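Local structure of uncharacterized protein (Pseudomonas aeruginosa PAO1, 4R1D) at residues A[167-172]-A[546-550]; A[172-176]-A[187-191]; A[277-281]-A[533-539]; A[516-520]-A[543-547]. The protein is probably a lipase effector of the H2 type VI secretion system that has the alpha/beta-hydrolase fold, binds calcium and forms a complex with its inhibitor Tli4. All coordinates share one frame. Residue numbers count along the deposited sequence, not the author numbering.

Interaction 1: A[167-172]-A[546-550]; sequences WWNDEA and WAALY
Segment 167-172 folds compactly: W167, at positive phi (78/-53), opens a type I turn to D170, and its carbonyl O receives both D170 N (3.2 Å) and A172 N (2.9 Å) as the chain enters a 3-10 turn. It faces a regular helical turn, 546-550, in which Y550 N donates to W546 O at 2.8 Å; the closest CA pair is A172 and Y550, 7.0 Å apart. One hydrogen bond spans the gap: W546 NE1 reaches E171 O at 2.8 Å, nearly straight (162°), with that oxygen close to the indole plane. The remaining contacts are apolar and aromatic. With W167 and W546 both t at chi1, the indoles meet obliquely (planes at 59°, centroids 5.4 Å apart), W167 CZ2 lying 3.5 Å from W546 CD1. L549, m then t, sets CD1 over the face of the W167 six-membered ring, 4.2 Å from its centroid, a CH-pi contact, while its CB lies 4.0 Å from W168 CH2 (W168 m). This tryptophan-rich seam joins the loop to the C-terminal helix 542-556. Helix 141-155 borders W168 and L549: R154 O bonds W168 NE1, M151 touches L549, and L155 touches W168.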
loop_
_atom_site.group_PDB
_atom_site.type_symbol
_atom_site.label_atom_id
_atom_site.label_comp_id
_atom_site.label_asym_id
_atom_site.label_seq_id
_atom_site.Cartn_x
_atom_site.Cartn_y
_atom_site.Cartn_z
ATOM N N TRP A 167 -4.128 -20.895 29.858
ATOM C CA TRP A 167 -5.005 -20.558 28.736
ATOM C C TRP A 167 -5.472 -21.806 27.984
ATOM O O TRP A 167 -6.681 -22.021 27.805
ATOM C CB TRP A 167 -4.347 -19.539 27.793
ATOM C CG TRP A 167 -5.347 -18.869 26.889
ATOM C CD1 TRP A 167 -6.101 -17.762 27.170
ATOM C CD2 TRP A 167 -5.723 -19.287 25.574
ATOM N NE1 TRP A 167 -6.918 -17.458 26.098
ATOM C CE2 TRP A 167 -6.700 -18.381 25.108
ATOM C CE3 TRP A 167 -5.314 -20.331 24.737
ATOM C CZ2 TRP A 167 -7.274 -18.490 23.846
ATOM C CZ3 TRP A 167 -5.887 -20.440 23.484
ATOM C CH2 TRP A 167 -6.860 -19.524 23.051
ATOM N N TRP A 168 -4.521 -22.638 27.566
ATOM C CA TRP A 168 -4.855 -23.886 26.882
ATOM C C TRP A 168 -5.680 -24.789 27.791
ATOM O O TRP A 168 -6.496 -25.566 27.325
ATOM C CB TRP A 168 -3.595 -24.635 26.447
ATOM C CG TRP A 168 -2.749 -23.888 25.451
ATOM C CD1 TRP A 168 -1.506 -23.364 25.664
ATOM C CD2 TRP A 168 -3.100 -23.563 24.106
ATOM N NE1 TRP A 168 -1.049 -22.749 24.521
ATOM C CE2 TRP A 168 -2.013 -22.852 23.550
ATOM C CE3 TRP A 168 -4.222 -23.807 23.310
ATOM C CZ2 TRP A 168 -2.019 -22.386 22.235
ATOM C CZ3 TRP A 168 -4.225 -23.351 22.004
ATOM C CH2 TRP A 168 -3.131 -22.645 21.478
ATOM N N ASN A 169 -5.447 -24.680 29.094
ATOM C CA ASN A 169 -6.100 -25.585 30.038
ATOM C C ASN A 169 -7.504 -25.170 30.443
ATOM O O ASN A 169 -8.153 -25.862 31.239
ATOM C CB ASN A 169 -5.231 -25.798 31.288
ATOM C CG ASN A 169 -5.172 -24.573 32.188
ATOM O OD1 ASN A 169 -5.883 -23.586 31.988
ATOM N ND2 ASN A 169 -4.307 -24.636 33.194
ATOM N N ASP A 170 -7.985 -24.056 29.903
ATOM C CA ASP A 170 -9.311 -23.562 30.271
ATOM C C ASP A 170 -9.935 -22.798 29.110
ATOM O O ASP A 170 -10.815 -23.318 28.409
ATOM C CB ASP A 170 -9.203 -22.680 31.518
ATOM C CG ASP A 170 -10.557 -22.160 32.007
ATOM O OD1 ASP A 170 -11.583 -22.336 31.314
ATOM O OD2 ASP A 170 -10.582 -21.550 33.090
ATOM N N GLU A 171 -9.458 -21.577 28.889
ATOM C CA GLU A 171 -10.007 -20.719 27.843
ATOM C C GLU A 171 -10.088 -21.380 26.458
ATOM O O GLU A 171 -11.086 -21.226 25.738
ATOM C CB GLU A 171 -9.211 -19.403 27.763
ATOM C CG GLU A 171 -9.403 -18.468 28.963
ATOM C CD GLU A 171 -8.408 -18.708 30.107
ATOM O OE1 GLU A 171 -7.913 -19.845 30.276
ATOM O OE2 GLU A 171 -8.127 -17.744 30.852
ATOM N N ALA A 172 -9.037 -22.094 26.072
ATOM C CA ALA A 172 -8.993 -22.732 24.766
ATOM C C ALA A 172 -10.072 -23.785 24.567
ATOM O O ALA A 172 -10.398 -24.111 23.438
ATOM C CB ALA A 172 -7.638 -23.353 24.524
ATOM N N TRP A 546 -8.587 -15.793 20.186
ATOM C CA TRP A 546 -9.115 -17.135 20.456
ATOM C C TRP A 546 -9.341 -17.858 19.143
ATOM O O TRP A 546 -8.913 -18.985 18.963
ATOM C CB TRP A 546 -10.449 -17.052 21.216
ATOM C CG TRP A 546 -10.891 -18.391 21.756
ATOM C CD1 TRP A 546 -10.658 -18.877 23.013
ATOM C CD2 TRP A 546 -11.611 -19.423 21.055
ATOM N NE1 TRP A 546 -11.196 -20.135 23.141
ATOM C CE2 TRP A 546 -11.779 -20.495 21.952
ATOM C CE3 TRP A 546 -12.134 -19.538 19.758
ATOM C CZ2 TRP A 546 -12.437 -21.672 21.593
ATOM C CZ3 TRP A 546 -12.784 -20.705 19.404
ATOM C CH2 TRP A 546 -12.941 -21.755 20.324
ATOM N N ALA A 547 -10.040 -17.206 18.217
ATOM C CA ALA A 547 -10.350 -17.851 16.948
ATOM C C ALA A 547 -9.107 -18.214 16.123
ATOM O O ALA A 547 -9.104 -19.214 15.412
ATOM C CB ALA A 547 -11.322 -16.990 16.121
ATOM N N ALA A 548 -8.068 -17.389 16.207
ATOM C CA ALA A 548 -6.811 -17.683 15.522
ATOM C C ALA A 548 -6.112 -18.902 16.129
ATOM O O ALA A 548 -5.727 -19.832 15.419
ATOM C CB ALA A 548 -5.888 -16.477 15.558
ATOM N N LEU A 549 -5.947 -18.901 17.446
ATOM C CA LEU A 549 -5.273 -20.019 18.092
ATOM C C LEU A 549 -6.074 -21.310 17.938
ATOM O O LEU A 549 -5.511 -22.378 17.711
ATOM C CB LEU A 549 -5.004 -19.698 19.560
ATOM C CG LEU A 549 -3.921 -18.628 19.737
ATOM C CD1 LEU A 549 -4.007 -18.040 21.114
ATOM C CD2 LEU A 549 -2.531 -19.233 19.462
ATOM N N TYR A 550 -7.395 -21.204 18.056
ATOM C CA TYR A 550 -8.272 -22.345 17.825
ATOM C C TYR A 550 -8.056 -22.914 16.421
ATOM O O TYR A 550 -7.895 -24.120 16.249
ATOM C CB TYR A 550 -9.738 -21.923 17.997
ATOM C CG TYR A 550 -10.726 -22.984 17.618
ATOM C CD1 TYR A 550 -11.164 -23.916 18.552
ATOM C CD2 TYR A 550 -11.247 -23.049 16.328
ATOM C CE1 TYR A 550 -12.090 -24.897 18.210
ATOM C CE2 TYR A 550 -12.174 -24.034 15.976
ATOM C CZ TYR A 550 -12.586 -24.948 16.922
ATOM O OH TYR A 550 -13.487 -25.919 16.576
#

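Interaction 2: A[172-176]-A[187-191]; sequences ALSPP and GPIDE
Two largely extended segments pass each other in antiparallel sense, the first leaving a 3-10 turn at A172-L173, with CA pairs L173-I189 at 5.3 Å and P175-P188 at 4.9 Å. S174, P175, P188 and I189 all hold polyproline II-like angles. No direct hydrogen bond crosses. A water takes that role, donating to A172 O (2.7 Å) and S174 O (2.8 Å) and accepting from I189 N (2.8 Å). Among the side chains, P176 packs its CD 4.0 Å from P188 CD, and its CG lies 3.5 Å from G187 O. P188 CB sits 3.7 Å from L173 O. L173 (m, t) brings CD2 to 3.5 Å from I189 O, and I189 (m, t) sends CD1 to 3.6 Å from A172 O. The contact thus closes the base of the intervening loop, with prolines at both of its ends. D190 then N-caps helix 191-197 through E193 N, L194 of that helix touches L173 and I189, and helix 542-556 borders the contact through Y550 and K554.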
loop_
_atom_site.group_PDB
_atom_site.type_symbol
_atom_site.label_atom_id
_atom_site.label_comp_id
_atom_site.label_asym_id
_atom_site.label_seq_id
_atom_site.Cartn_x
_atom_site.Cartn_y
_atom_site.Cartn_z
ATOM N N ALA A 172 -9.037 -22.094 26.072
ATOM C CA ALA A 172 -8.993 -22.732 24.766
ATOM C C ALA A 172 -10.072 -23.785 24.567
ATOM O O ALA A 172 -10.398 -24.111 23.438
ATOM C CB ALA A 172 -7.638 -23.353 24.524
ATOM N N LEU A 173 -10.623 -24.311 25.657
ATOM C CA LEU A 173 -11.543 -25.451 25.561
ATOM C C LEU A 173 -12.996 -25.037 25.328
ATOM O O LEU A 173 -13.886 -25.882 25.254
ATOM C CB LEU A 173 -11.435 -26.324 26.820
ATOM C CG LEU A 173 -10.001 -26.726 27.183
ATOM C CD1 LEU A 173 -9.954 -27.521 28.488
ATOM C CD2 LEU A 173 -9.342 -27.529 26.050
ATOM N N SER A 174 -13.222 -23.733 25.224
ATOM C CA SER A 174 -14.552 -23.166 25.024
ATOM C C SER A 174 -15.316 -23.817 23.858
ATOM O O SER A 174 -14.755 -24.046 22.787
ATOM C CB SER A 174 -14.414 -21.647 24.812
ATOM O OG SER A 174 -15.674 -21.031 24.708
ATOM N N PRO A 175 -16.607 -24.146 24.063
ATOM C CA PRO A 175 -17.380 -24.619 22.907
ATOM C C PRO A 175 -17.391 -23.538 21.834
ATOM O O PRO A 175 -17.635 -22.389 22.162
ATOM C CB PRO A 175 -18.783 -24.804 23.489
ATOM C CG PRO A 175 -18.530 -25.120 24.942
ATOM C CD PRO A 175 -17.364 -24.256 25.322
ATOM N N PRO A 176 -17.116 -23.897 20.569
ATOM C CA PRO A 176 -17.032 -22.887 19.507
ATOM C C PRO A 176 -18.269 -21.992 19.415
ATOM O O PRO A 176 -18.138 -20.813 19.104
ATOM C CB PRO A 176 -16.862 -23.725 18.235
ATOM C CG PRO A 176 -16.207 -24.992 18.710
ATOM C CD PRO A 176 -16.741 -25.242 20.099
ATOM N N GLY A 187 -15.911 -28.765 16.518
ATOM C CA GLY A 187 -16.170 -28.948 17.934
ATOM C C GLY A 187 -15.069 -28.334 18.769
ATOM O O GLY A 187 -14.118 -27.777 18.228
ATOM N N PRO A 188 -15.190 -28.429 20.097
ATOM C CA PRO A 188 -14.185 -27.829 20.976
ATOM C C PRO A 188 -12.843 -28.521 20.816
ATOM O O PRO A 188 -12.787 -29.664 20.360
ATOM C CB PRO A 188 -14.739 -28.102 22.378
ATOM C CG PRO A 188 -15.620 -29.294 22.205
ATOM C CD PRO A 188 -16.251 -29.113 20.859
ATOM N N ILE A 189 -11.775 -27.818 21.178
ATOM C CA ILE A 189 -10.459 -28.420 21.277
ATOM C C ILE A 189 -10.498 -29.413 22.440
ATOM O O ILE A 189 -11.137 -29.145 23.462
ATOM C CB ILE A 189 -9.398 -27.341 21.552
ATOM C CG1 ILE A 189 -9.151 -26.500 20.295
ATOM C CG2 ILE A 189 -8.100 -27.958 22.038
ATOM C CD1 ILE A 189 -8.470 -25.153 20.570
ATOM N N ASP A 190 -9.846 -30.556 22.271
ATOM C CA ASP A 190 -9.747 -31.530 23.352
ATOM C C ASP A 190 -8.300 -31.801 23.739
ATOM O O ASP A 190 -7.366 -31.280 23.120
ATOM C CB ASP A 190 -10.523 -32.830 23.046
ATOM C CG ASP A 190 -9.897 -33.671 21.944
ATOM O OD1 ASP A 190 -8.666 -33.605 21.711
ATOM O OD2 ASP A 190 -10.650 -34.439 21.304
ATOM N N GLU A 191 -8.111 -32.613 24.777
ATOM C CA GLU A 191 -6.776 -32.814 25.334
ATOM C C GLU A 191 -5.860 -33.556 24.361
ATOM O O GLU A 191 -4.668 -33.257 24.268
ATOM C CB GLU A 191 -6.854 -33.563 26.675
ATOM C CG GLU A 191 -5.519 -33.630 27.404
ATOM C CD GLU A 191 -5.601 -34.362 28.725
ATOM O OE1 GLU A 191 -6.727 -34.689 29.171
ATOM O OE2 GLU A 191 -4.535 -34.607 29.318
HETATM O O HOH W 1 -12.407 -25.224 21.955
#

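Interaction 3: A[277-281]-A[533-539]; sequences VVHGV and YEHQESY
V281 wedges its isopropyl group between Y533, H535 and S538: CG1 lies 3.6 Å from Y533 CE1 at the ring edge, while CG2 lies 3.3 Å from H535 CE1 and 3.6 Å from S538 OG. It follows strand 277-280 with left-handed backbone angles (41/46), and its O lies 3.2 Å from H535 CE1, near the imidazole plane. H535 (t, chi2 80°) begins a type I turn closed by S538 N to H535 O (3.2 Å). E534 steadies this turn, its OE2 accepting Q536 N (2.7 Å) and its OE1 accepting E537 N (3.0 Å). Further along, Y539 OH reaches 3.6 Å from G280 N and 3.8 Å from V278 CG1; a CB at G280 would clash with this hydroxyl, which is bonded to T254 O. H535 NE2 bonds S256 OG and H535 ND1 bonds D497 OD2, a geometry consistent with the Ser-His-Asp catalytic triad of alpha/beta hydrolases. No hydrogen bond joins the two segments: V281 comes closest to the imidazole at CE1, and both ring nitrogens are bonded to the serine and aspartate.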
loop_
_atom_site.group_PDB
_atom_site.type_symbol
_atom_site.label_atom_id
_atom_site.label_comp_id
_atom_site.label_asym_id
_atom_site.label_seq_id
_atom_site.Cartn_x
_atom_site.Cartn_y
_atom_site.Cartn_z
ATOM N N VAL A 277 -5.939 -22.416 6.809
ATOM C CA VAL A 277 -5.942 -20.960 6.815
ATOM C C VAL A 277 -6.885 -20.406 7.867
ATOM O O VAL A 277 -8.040 -20.827 7.973
ATOM C CB VAL A 277 -6.391 -20.436 5.452
ATOM C CG1 VAL A 277 -6.444 -18.914 5.452
ATOM C CG2 VAL A 277 -5.441 -20.953 4.347
ATOM N N VAL A 278 -6.363 -19.464 8.647
ATOM C CA VAL A 278 -7.148 -18.617 9.521
ATOM C C VAL A 278 -7.304 -17.249 8.857
ATOM O O VAL A 278 -6.317 -16.629 8.461
ATOM C CB VAL A 278 -6.431 -18.455 10.867
ATOM C CG1 VAL A 278 -6.999 -17.260 11.675
ATOM C CG2 VAL A 278 -6.504 -19.765 11.649
ATOM N N HIS A 279 -8.546 -16.803 8.712
ATOM C CA HIS A 279 -8.852 -15.453 8.243
ATOM C C HIS A 279 -9.503 -14.639 9.354
ATOM O O HIS A 279 -10.489 -15.081 9.967
ATOM C CB HIS A 279 -9.876 -15.475 7.100
ATOM C CG HIS A 279 -9.391 -16.073 5.816
ATOM N ND1 HIS A 279 -8.188 -15.736 5.230
ATOM C CD2 HIS A 279 -10.009 -16.915 4.952
ATOM C CE1 HIS A 279 -8.064 -16.388 4.084
ATOM N NE2 HIS A 279 -9.156 -17.107 3.891
ATOM N N GLY A 280 -8.992 -13.433 9.568
ATOM C CA GLY A 280 -9.626 -12.456 10.439
ATOM C C GLY A 280 -10.099 -11.257 9.633
ATOM O O GLY A 280 -9.366 -10.726 8.795
ATOM N N VAL A 281 -11.337 -10.847 9.881
ATOM C CA VAL A 281 -11.957 -9.686 9.237
ATOM C C VAL A 281 -11.685 -9.506 7.744
ATOM O O VAL A 281 -11.400 -8.391 7.292
ATOM C CB VAL A 281 -11.675 -8.353 9.992
ATOM C CG1 VAL A 281 -12.150 -8.453 11.431
ATOM C CG2 VAL A 281 -10.172 -7.950 9.915
ATOM N N TYR A 533 -15.550 -5.815 17.663
ATOM C CA TYR A 533 -14.310 -5.062 17.579
ATOM C C TYR A 533 -14.239 -4.214 16.315
ATOM O O TYR A 533 -15.017 -4.399 15.384
ATOM C CB TYR A 533 -13.103 -6.011 17.659
ATOM C CG TYR A 533 -13.292 -7.298 16.884
ATOM C CD1 TYR A 533 -13.206 -7.315 15.490
ATOM C CD2 TYR A 533 -13.554 -8.495 17.537
ATOM C CE1 TYR A 533 -13.383 -8.498 14.767
ATOM C CE2 TYR A 533 -13.728 -9.678 16.831
ATOM C CZ TYR A 533 -13.651 -9.675 15.446
ATOM O OH TYR A 533 -13.830 -10.844 14.746
ATOM N N GLU A 534 -13.300 -3.275 16.310
ATOM C CA GLU A 534 -13.030 -2.433 15.160
ATOM C C GLU A 534 -11.998 -3.124 14.271
ATOM O O GLU A 534 -11.140 -3.856 14.754
ATOM C CB GLU A 534 -12.508 -1.071 15.645
ATOM C CG GLU A 534 -12.159 -0.067 14.547
ATOM C CD GLU A 534 -10.755 -0.248 14.000
ATOM O OE1 GLU A 534 -9.846 -0.597 14.785
ATOM O OE2 GLU A 534 -10.568 -0.061 12.778
ATOM N N HIS A 535 -12.106 -2.895 12.969
ATOM C CA HIS A 535 -11.293 -3.576 11.963
ATOM C C HIS A 535 -9.780 -3.540 12.211
ATOM O O HIS A 535 -9.118 -4.576 12.252
ATOM C CB HIS A 535 -11.595 -2.986 10.578
ATOM C CG HIS A 535 -10.947 -3.718 9.444
ATOM N ND1 HIS A 535 -11.461 -4.886 8.925
ATOM C CD2 HIS A 535 -9.838 -3.438 8.712
ATOM C CE1 HIS A 535 -10.693 -5.305 7.933
ATOM N NE2 HIS A 535 -9.702 -4.441 7.780
ATOM N N GLN A 536 -9.239 -2.339 12.351
ATOM C CA GLN A 536 -7.805 -2.152 12.359
ATOM C C GLN A 536 -7.185 -2.863 13.544
ATOM O O GLN A 536 -6.089 -3.419 13.441
ATOM C CB GLN A 536 -7.469 -0.675 12.455
ATOM C CG GLN A 536 -5.981 -0.432 12.509
ATOM C CD GLN A 536 -5.326 -0.764 11.195
ATOM O OE1 GLN A 536 -4.757 -1.847 11.016
ATOM N NE2 GLN A 536 -5.410 0.171 10.252
ATOM N N GLU A 537 -7.905 -2.850 14.659
ATOM C CA GLU A 537 -7.396 -3.399 15.906
ATOM C C GLU A 537 -7.985 -4.772 16.231
ATOM O O GLU A 537 -7.889 -5.221 17.360
ATOM C CB GLU A 537 -7.708 -2.443 17.065
ATOM C CG GLU A 537 -7.086 -1.066 16.930
ATOM C CD GLU A 537 -5.576 -1.112 16.963
ATOM O OE1 GLU A 537 -5.030 -1.919 17.737
ATOM O OE2 GLU A 537 -4.925 -0.355 16.212
ATOM N N SER A 538 -8.604 -5.429 15.255
ATOM C CA SER A 538 -9.335 -6.676 15.542
ATOM C C SER A 538 -8.498 -7.737 16.275
ATOM O O SER A 538 -9.005 -8.434 17.162
ATOM C CB SER A 538 -10.001 -7.249 14.273
ATOM O OG SER A 538 -9.056 -7.681 13.299
ATOM N N TYR A 539 -7.223 -7.867 15.919
ATOM C CA TYR A 539 -6.409 -8.924 16.507
ATOM C C TYR A 539 -5.975 -8.593 17.922
ATOM O O TYR A 539 -5.311 -9.392 18.577
ATOM C CB TYR A 539 -5.200 -9.273 15.629
ATOM C CG TYR A 539 -5.489 -10.394 14.663
ATOM C CD1 TYR A 539 -6.018 -11.613 15.118
ATOM C CD2 TYR A 539 -5.257 -10.246 13.307
ATOM C CE1 TYR A 539 -6.279 -12.640 14.251
ATOM C CE2 TYR A 539 -5.532 -11.280 12.417
ATOM C CZ TYR A 539 -6.045 -12.474 12.902
ATOM O OH TYR A 539 -6.309 -13.500 12.029
#

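Interaction 4: A[516-520]-A[543-547]; sequences SFRHG and RAQWA
In this alpha/beta-hydrolase fold the last strand of the parallel sheet, 515-519, is packed by the C-terminal helix 542-556. The short segments run antiparallel (173°) with axes 10.2 Å apart, as expected for a helix layered on a sheet; F517 faces A547 and H519 faces R543, with CA separations of 7.3 and 7.4 Å. Alternation in the strand directs F517 and H519, both m at chi1, toward the helix. F517 (chi2 79°) has A547 CB over its ring, 4.2 Å from CD1, and meets W546 (t) obliquely, planes at 65° and CE2 3.6 Å from W546 CZ3. H519 (chi2 142°) lies under R543: CB of the arginine stands 3.6 Å from the imidazole centroid, 9° off the normal, a CH-pi contact. R543, m-t-m, then folds its guanidinium over H519 CB and finds partners in D541, by a salt bridge, and R531 O. G520 (111/-168) adopts angles that demand glycine. H519 ND1 bonds Y533 OH, while a water bridges its NE2 (2.9 Å) to R543 O (2.8 Å).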
loop_
_atom_site.group_PDB
_atom_site.type_symbol
_atom_site.label_atom_id
_atom_site.label_comp_id
_atom_site.label_asym_id
_atom_site.label_seq_id
_atom_site.Cartn_x
_atom_site.Cartn_y
_atom_site.Cartn_z
ATOM N N SER A 516 -16.683 -20.495 10.973
ATOM C CA SER A 516 -16.892 -19.051 10.829
ATOM C C SER A 516 -17.403 -18.477 12.155
ATOM O O SER A 516 -18.454 -18.893 12.671
ATOM C CB SER A 516 -17.874 -18.757 9.684
ATOM O OG SER A 516 -18.130 -17.367 9.544
ATOM N N PHE A 517 -16.641 -17.543 12.718
ATOM C CA PHE A 517 -16.990 -16.916 13.995
ATOM C C PHE A 517 -17.514 -15.506 13.794
ATOM O O PHE A 517 -16.788 -14.605 13.340
ATOM C CB PHE A 517 -15.793 -16.922 14.947
ATOM C CG PHE A 517 -15.305 -18.302 15.278
ATOM C CD1 PHE A 517 -14.514 -19.007 14.381
ATOM C CD2 PHE A 517 -15.648 -18.903 16.480
ATOM C CE1 PHE A 517 -14.072 -20.273 14.664
ATOM C CE2 PHE A 517 -15.214 -20.173 16.776
ATOM C CZ PHE A 517 -14.415 -20.865 15.870
ATOM N N ARG A 518 -18.791 -15.329 14.132
ATOM C CA ARG A 518 -19.482 -14.077 13.903
ATOM C C ARG A 518 -19.450 -13.267 15.206
ATOM O O ARG A 518 -20.230 -13.509 16.132
ATOM C CB ARG A 518 -20.908 -14.389 13.462
ATOM C CG ARG A 518 -21.809 -13.213 13.078
ATOM C CD ARG A 518 -23.126 -13.824 12.572
ATOM N NE ARG A 518 -24.153 -12.866 12.163
ATOM C CZ ARG A 518 -24.274 -12.350 10.944
ATOM N NH1 ARG A 518 -23.397 -12.655 9.989
ATOM N NH2 ARG A 518 -25.275 -11.510 10.680
ATOM N N HIS A 519 -18.520 -12.325 15.288
ATOM C CA HIS A 519 -18.274 -11.624 16.550
ATOM C C HIS A 519 -19.044 -10.308 16.630
ATOM O O HIS A 519 -19.103 -9.550 15.672
ATOM C CB HIS A 519 -16.769 -11.388 16.769
ATOM C CG HIS A 519 -15.991 -12.653 16.976
ATOM N ND1 HIS A 519 -14.725 -12.842 16.462
ATOM C CD2 HIS A 519 -16.296 -13.785 17.649
ATOM C CE1 HIS A 519 -14.290 -14.043 16.798
ATOM N NE2 HIS A 519 -15.226 -14.639 17.517
ATOM N N GLY A 520 -19.623 -10.027 17.790
ATOM C CA GLY A 520 -20.350 -8.786 17.957
ATOM C C GLY A 520 -21.848 -8.984 18.088
ATOM O O GLY A 520 -22.331 -10.105 18.250
ATOM N N ARG A 543 -11.490 -12.295 21.295
ATOM C CA ARG A 543 -12.203 -13.245 20.439
ATOM C C ARG A 543 -11.438 -13.558 19.154
ATOM O O ARG A 543 -11.456 -14.697 18.671
ATOM C CB ARG A 543 -13.594 -12.720 20.101
ATOM C CG ARG A 543 -14.517 -12.675 21.306
ATOM C CD ARG A 543 -15.725 -11.813 20.991
ATOM N NE ARG A 543 -15.344 -10.407 20.900
ATOM C CZ ARG A 543 -16.219 -9.408 20.865
ATOM N NH1 ARG A 543 -17.522 -9.671 20.876
ATOM N NH2 ARG A 543 -15.794 -8.154 20.819
ATOM N N ALA A 544 -10.793 -12.536 18.587
ATOM C CA ALA A 544 -10.021 -12.732 17.359
ATOM C C ALA A 544 -8.833 -13.622 17.662
ATOM O O ALA A 544 -8.488 -14.500 16.868
ATOM C CB ALA A 544 -9.553 -11.393 16.781
ATOM N N GLN A 545 -8.200 -13.373 18.807
ATOM C CA GLN A 545 -7.055 -14.160 19.270
ATOM C C GLN A 545 -7.455 -15.612 19.515
ATOM O O GLN A 545 -6.750 -16.541 19.111
ATOM C CB GLN A 545 -6.469 -13.534 20.546
ATOM C CG GLN A 545 -5.958 -12.096 20.307
ATOM C CD GLN A 545 -5.570 -11.357 21.571
ATOM O OE1 GLN A 545 -5.841 -11.811 22.680
ATOM N NE2 GLN A 545 -4.932 -10.196 21.404
ATOM N N TRP A 546 -8.587 -15.793 20.186
ATOM C CA TRP A 546 -9.115 -17.135 20.456
ATOM C C TRP A 546 -9.341 -17.858 19.143
ATOM O O TRP A 546 -8.913 -18.985 18.963
ATOM C CB TRP A 546 -10.449 -17.052 21.216
ATOM C CG TRP A 546 -10.891 -18.391 21.756
ATOM C CD1 TRP A 546 -10.658 -18.877 23.013
ATOM C CD2 TRP A 546 -11.611 -19.423 21.055
ATOM N NE1 TRP A 546 -11.196 -20.135 23.141
ATOM C CE2 TRP A 546 -11.779 -20.495 21.952
ATOM C CE3 TRP A 546 -12.134 -19.538 19.758
ATOM C CZ2 TRP A 546 -12.437 -21.672 21.593
ATOM C CZ3 TRP A 546 -12.784 -20.705 19.404
ATOM C CH2 TRP A 546 -12.941 -21.755 20.324
ATOM N N ALA A 547 -10.040 -17.206 18.217
ATOM C CA ALA A 547 -10.350 -17.851 16.948
ATOM C C ALA A 547 -9.107 -18.214 16.123
ATOM O O ALA A 547 -9.104 -19.214 15.412
ATOM C CB ALA A 547 -11.322 -16.990 16.121
HETATM O O HOH W 2 -13.649 -16.340 19.240
#

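Interactions 1 and 4 overlap on helix 542-556, sharing W546 and A547: the W546 indole bonds the 167-172 loop and also meets F517 of the edge strand. Interactions 3 and 4 are wholly buried and reach the same parallel sheet, at strands 274-280 and 515-519; they interlock through Y533 OH with H519 ND1 (2.8 Å) and Y539 O with Q545 NE2 (3.0 Å). Interaction 2 is the most exposed and rests on proline, leucine and isoleucine contacts and a water; it shares A172 with interaction 1, mostly buried but for exposed E171, and Y550 OH ties to G187 O (2.6 Å). Chemistry shifts from aromatic seams on the helix to the probable catalytic histidine in interaction 3.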